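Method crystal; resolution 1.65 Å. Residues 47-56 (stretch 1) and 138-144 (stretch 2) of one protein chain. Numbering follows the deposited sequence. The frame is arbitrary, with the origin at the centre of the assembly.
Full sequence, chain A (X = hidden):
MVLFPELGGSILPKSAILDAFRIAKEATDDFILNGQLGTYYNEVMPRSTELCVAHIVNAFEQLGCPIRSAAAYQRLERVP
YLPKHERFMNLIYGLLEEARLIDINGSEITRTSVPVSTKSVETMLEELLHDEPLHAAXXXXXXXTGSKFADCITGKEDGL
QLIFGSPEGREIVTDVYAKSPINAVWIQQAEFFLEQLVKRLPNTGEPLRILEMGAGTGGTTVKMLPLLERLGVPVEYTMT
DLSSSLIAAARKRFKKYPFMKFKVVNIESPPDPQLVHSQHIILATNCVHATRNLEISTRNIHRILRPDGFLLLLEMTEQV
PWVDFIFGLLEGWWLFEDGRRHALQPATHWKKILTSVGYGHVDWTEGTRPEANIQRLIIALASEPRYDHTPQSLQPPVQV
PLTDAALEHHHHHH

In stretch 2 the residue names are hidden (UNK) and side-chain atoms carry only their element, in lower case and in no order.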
# COMPACT_ATOMS: atom_id res chain seq x y z
N ARG A 47 19.08 2.57 2.26
CA ARG A 47 19.76 2.10 1.06
C ARG A 47 18.84 2.23 -0.15
O ARG A 47 19.28 2.63 -1.23
CB ARG A 47 20.23 0.66 1.22
CG ARG A 47 21.25 0.51 2.31
CD ARG A 47 21.72 -0.93 2.49
NE ARG A 47 22.55 -1.36 1.38
CZ ARG A 47 23.15 -2.55 1.31
NH1 ARG A 47 23.00 -3.44 2.28
NH2 ARG A 47 23.92 -2.82 0.25
N SER A 48 17.56 1.93 0.02
CA SER A 48 16.65 2.13 -1.10
C SER A 48 16.46 3.62 -1.40
O SER A 48 16.33 4.00 -2.56
CB SER A 48 15.31 1.43 -0.83
OG SER A 48 14.66 1.91 0.33
N THR A 49 16.46 4.46 -0.36
CA THR A 49 16.36 5.91 -0.58
C THR A 49 17.59 6.41 -1.32
O THR A 49 17.48 7.25 -2.24
CB THR A 49 16.21 6.64 0.76
OG1 THR A 49 15.00 6.21 1.40
CG2 THR A 49 16.15 8.16 0.56
N GLU A 50 18.75 5.88 -0.96
CA GLU A 50 19.98 6.23 -1.66
C GLU A 50 19.89 5.88 -3.14
O GLU A 50 20.37 6.63 -4.00
CB GLU A 50 21.15 5.53 -1.01
CG GLU A 50 22.48 5.71 -1.73
CD GLU A 50 23.60 5.02 -1.01
OE1 GLU A 50 23.67 3.77 -1.05
OE2 GLU A 50 24.39 5.74 -0.37
N LEU A 51 19.36 4.70 -3.45
CA LEU A 51 19.20 4.30 -4.84
C LEU A 51 18.23 5.22 -5.57
O LEU A 51 18.48 5.61 -6.72
CB LEU A 51 18.74 2.84 -4.89
CG LEU A 51 18.41 2.16 -6.22
CD1 LEU A 51 19.66 2.15 -7.12
CD2 LEU A 51 17.89 0.75 -5.97
N CYS A 52 17.13 5.60 -4.93
CA CYS A 52 16.22 6.55 -5.57
C CYS A 52 16.92 7.86 -5.89
O CYS A 52 16.78 8.42 -7.00
CB CYS A 52 15.01 6.84 -4.69
SG CYS A 52 13.90 5.46 -4.32
N VAL A 53 17.64 8.40 -4.91
CA VAL A 53 18.32 9.67 -5.10
C VAL A 53 19.31 9.56 -6.24
O VAL A 53 19.39 10.45 -7.08
CB VAL A 53 18.99 10.10 -3.78
CG1 VAL A 53 19.94 11.29 -4.03
CG2 VAL A 53 17.91 10.44 -2.75
N ALA A 54 20.07 8.47 -6.30
CA ALA A 54 21.03 8.30 -7.38
C ALA A 54 20.33 8.26 -8.73
O ALA A 54 20.80 8.86 -9.71
CB ALA A 54 21.85 7.02 -7.18
N HIS A 55 19.20 7.57 -8.80
CA HIS A 55 18.42 7.56 -10.04
C HIS A 55 17.93 8.95 -10.40
O HIS A 55 17.91 9.33 -11.58
CB HIS A 55 17.23 6.64 -9.89
CG HIS A 55 17.52 5.19 -10.07
ND1 HIS A 55 18.07 4.66 -11.21
CD2 HIS A 55 17.27 4.13 -9.26
CE1 HIS A 55 18.16 3.35 -11.11
NE2 HIS A 55 17.67 3.00 -9.92
N ILE A 56 17.56 9.74 -9.40
CA ILE A 56 17.10 11.10 -9.66
C ILE A 56 18.23 11.95 -10.21
O ILE A 56 18.07 12.67 -11.20
CB ILE A 56 16.51 11.70 -8.37
CG1 ILE A 56 15.21 11.01 -8.00
CG2 ILE A 56 16.28 13.20 -8.55
CD1 ILE A 56 14.85 11.16 -6.57
N UNK A 138 10.97 -4.71 -4.20
CA UNK A 138 10.78 -3.27 -4.29
C UNK A 138 12.03 -2.57 -4.77
O UNK A 138 11.95 -1.46 -5.31
c UNK A 138 11.32 -2.96 -1.80
c UNK A 138 10.82 -4.08 -0.93
o UNK A 138 10.41 -5.12 -1.50
c UNK A 138 10.38 -2.68 -2.95
o UNK A 138 10.89 -3.90 0.30
N UNK A 139 13.18 -3.18 -4.56
CA UNK A 139 14.43 -2.60 -5.06
C UNK A 139 14.56 -2.79 -6.56
O UNK A 139 15.00 -1.87 -7.28
c UNK A 139 15.58 -3.22 -4.28
n UNK A 139 15.93 -3.78 -1.84
c UNK A 139 15.48 -2.92 -2.83
c UNK A 139 15.68 -3.25 -0.66
c UNK A 139 14.91 -1.88 -2.18
n UNK A 139 15.04 -2.11 -0.84
N UNK A 140 14.16 -3.96 -7.06
CA UNK A 140 14.10 -4.15 -8.50
C UNK A 140 13.09 -3.20 -9.13
O UNK A 140 13.36 -2.62 -10.19
c UNK A 140 13.72 -5.60 -8.83
c UNK A 140 15.10 -9.17 -8.37
c UNK A 140 14.21 -8.04 -8.83
n UNK A 140 14.36 -10.48 -8.46
c UNK A 140 14.70 -6.66 -8.37
N UNK A 141 11.92 -3.03 -8.50
CA UNK A 141 10.95 -2.08 -9.02
C UNK A 141 11.50 -0.67 -9.01
O UNK A 141 11.23 0.12 -9.92
c UNK A 141 9.65 -2.15 -8.22
c UNK A 141 8.39 -1.55 -8.85
c UNK A 141 7.27 -1.63 -7.85
c UNK A 141 8.03 -2.26 -10.14
N UNK A 142 12.27 -0.33 -7.97
CA UNK A 142 12.86 1.00 -7.88
C UNK A 142 13.75 1.29 -9.10
O UNK A 142 13.69 2.38 -9.70
c UNK A 142 14.52 2.37 -6.53
c UNK A 142 13.64 1.10 -6.57
o UNK A 142 12.72 1.12 -5.47
N UNK A 143 14.52 0.30 -9.53
CA UNK A 143 15.36 0.55 -10.69
C UNK A 143 14.60 0.43 -12.02
O UNK A 143 14.98 1.10 -13.00
o UNK A 143 17.52 0.13 -9.76
c UNK A 143 16.56 -0.38 -10.67
N UNK A 144 13.53 -0.37 -12.06
CA UNK A 144 12.75 -0.54 -13.29
C UNK A 144 12.18 0.80 -13.76
O UNK A 144 12.35 1.18 -14.93
c UNK A 144 9.74 -0.86 -14.59
c UNK A 144 11.63 -1.56 -13.05
c UNK A 144 9.93 -3.21 -13.93
c UNK A 144 10.73 -1.94 -14.24
O HOH W 1 13.73 -0.50 0.97

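Two helices run side by side here, their N-to-C directions only 9° apart and their axes 10.1 Å apart at closest approach.

Position 138 carries three carbons in a row, the third bearing two oxygens: a carboxylate, two carbons out from CB. Its CA-to-CB bond points sideways and nothing on stretch 1 lies within contact range. It is Glu-138, whose carboxylate oxygens are hydrogen-bonded elsewhere in the structure.

Position 139 has one carbon, then a five-membered ring of three carbons and two nitrogens, an imidazole. CB leaves sideways, but the ring end comes nearer, and one ring nitrogen lies 3.6 Å from CB of Ser-48. This is His-139. Water 1 bridges the helices, 2.8 Å from NE2 of His-139 and 2.7 Å from OG of Ser-48.

Position 140 shows four carbons in an unbranched row ending in nitrogen. Its CA-to-CB bond points away from stretch 1, and the side chain touches none of it and is exposed: Lys-140.

At position 141 there are four carbons, forked at the second, with no polar atom. They are out of reach of stretch 1 yet buried. The residue is Leu-141.

Position 142 branches at once: CB holds one oxygen and one carbon. CB points toward stretch 1, and the branch carbon lies 3.8 Å both from CD2 of Leu-51 and from SG of Cys-52. A hydroxyl and a methyl on one CB make Thr-142. Its OG1 donates back to O of Glu-138 at 2.7 Å, satisfying the hydroxyl within its own helix while the methyl CG2 packs across the seam.

Position 143 has one carbon and then one oxygen. That oxygen sits 2.9 Å from NE2 of His-55, at the edge of the imidazole and near its plane, and 3.9 Å from CD2 of Leu-51. It is Ser-143, and its OG forms a hydrogen bond with that NE2, with either as possible donor.

Position 144 again has four carbons forked at the second; its CA-to-CB bond points away from stretch 1, and it makes no contact there. This is Leu-144.

The contact works by polar pairing around a small apolar centre. One histidine from each helix meets a serine of the other, through water for His-139 and directly for His-55. Between these levels, Leu-51 and Cys-52 receive the methyl of Thr-142. The rule is modest: two Ser–His pairs set around one methyl contact, with 298 Å² buried in total.

Stretch 2, residues 138-144: EHKLTSL
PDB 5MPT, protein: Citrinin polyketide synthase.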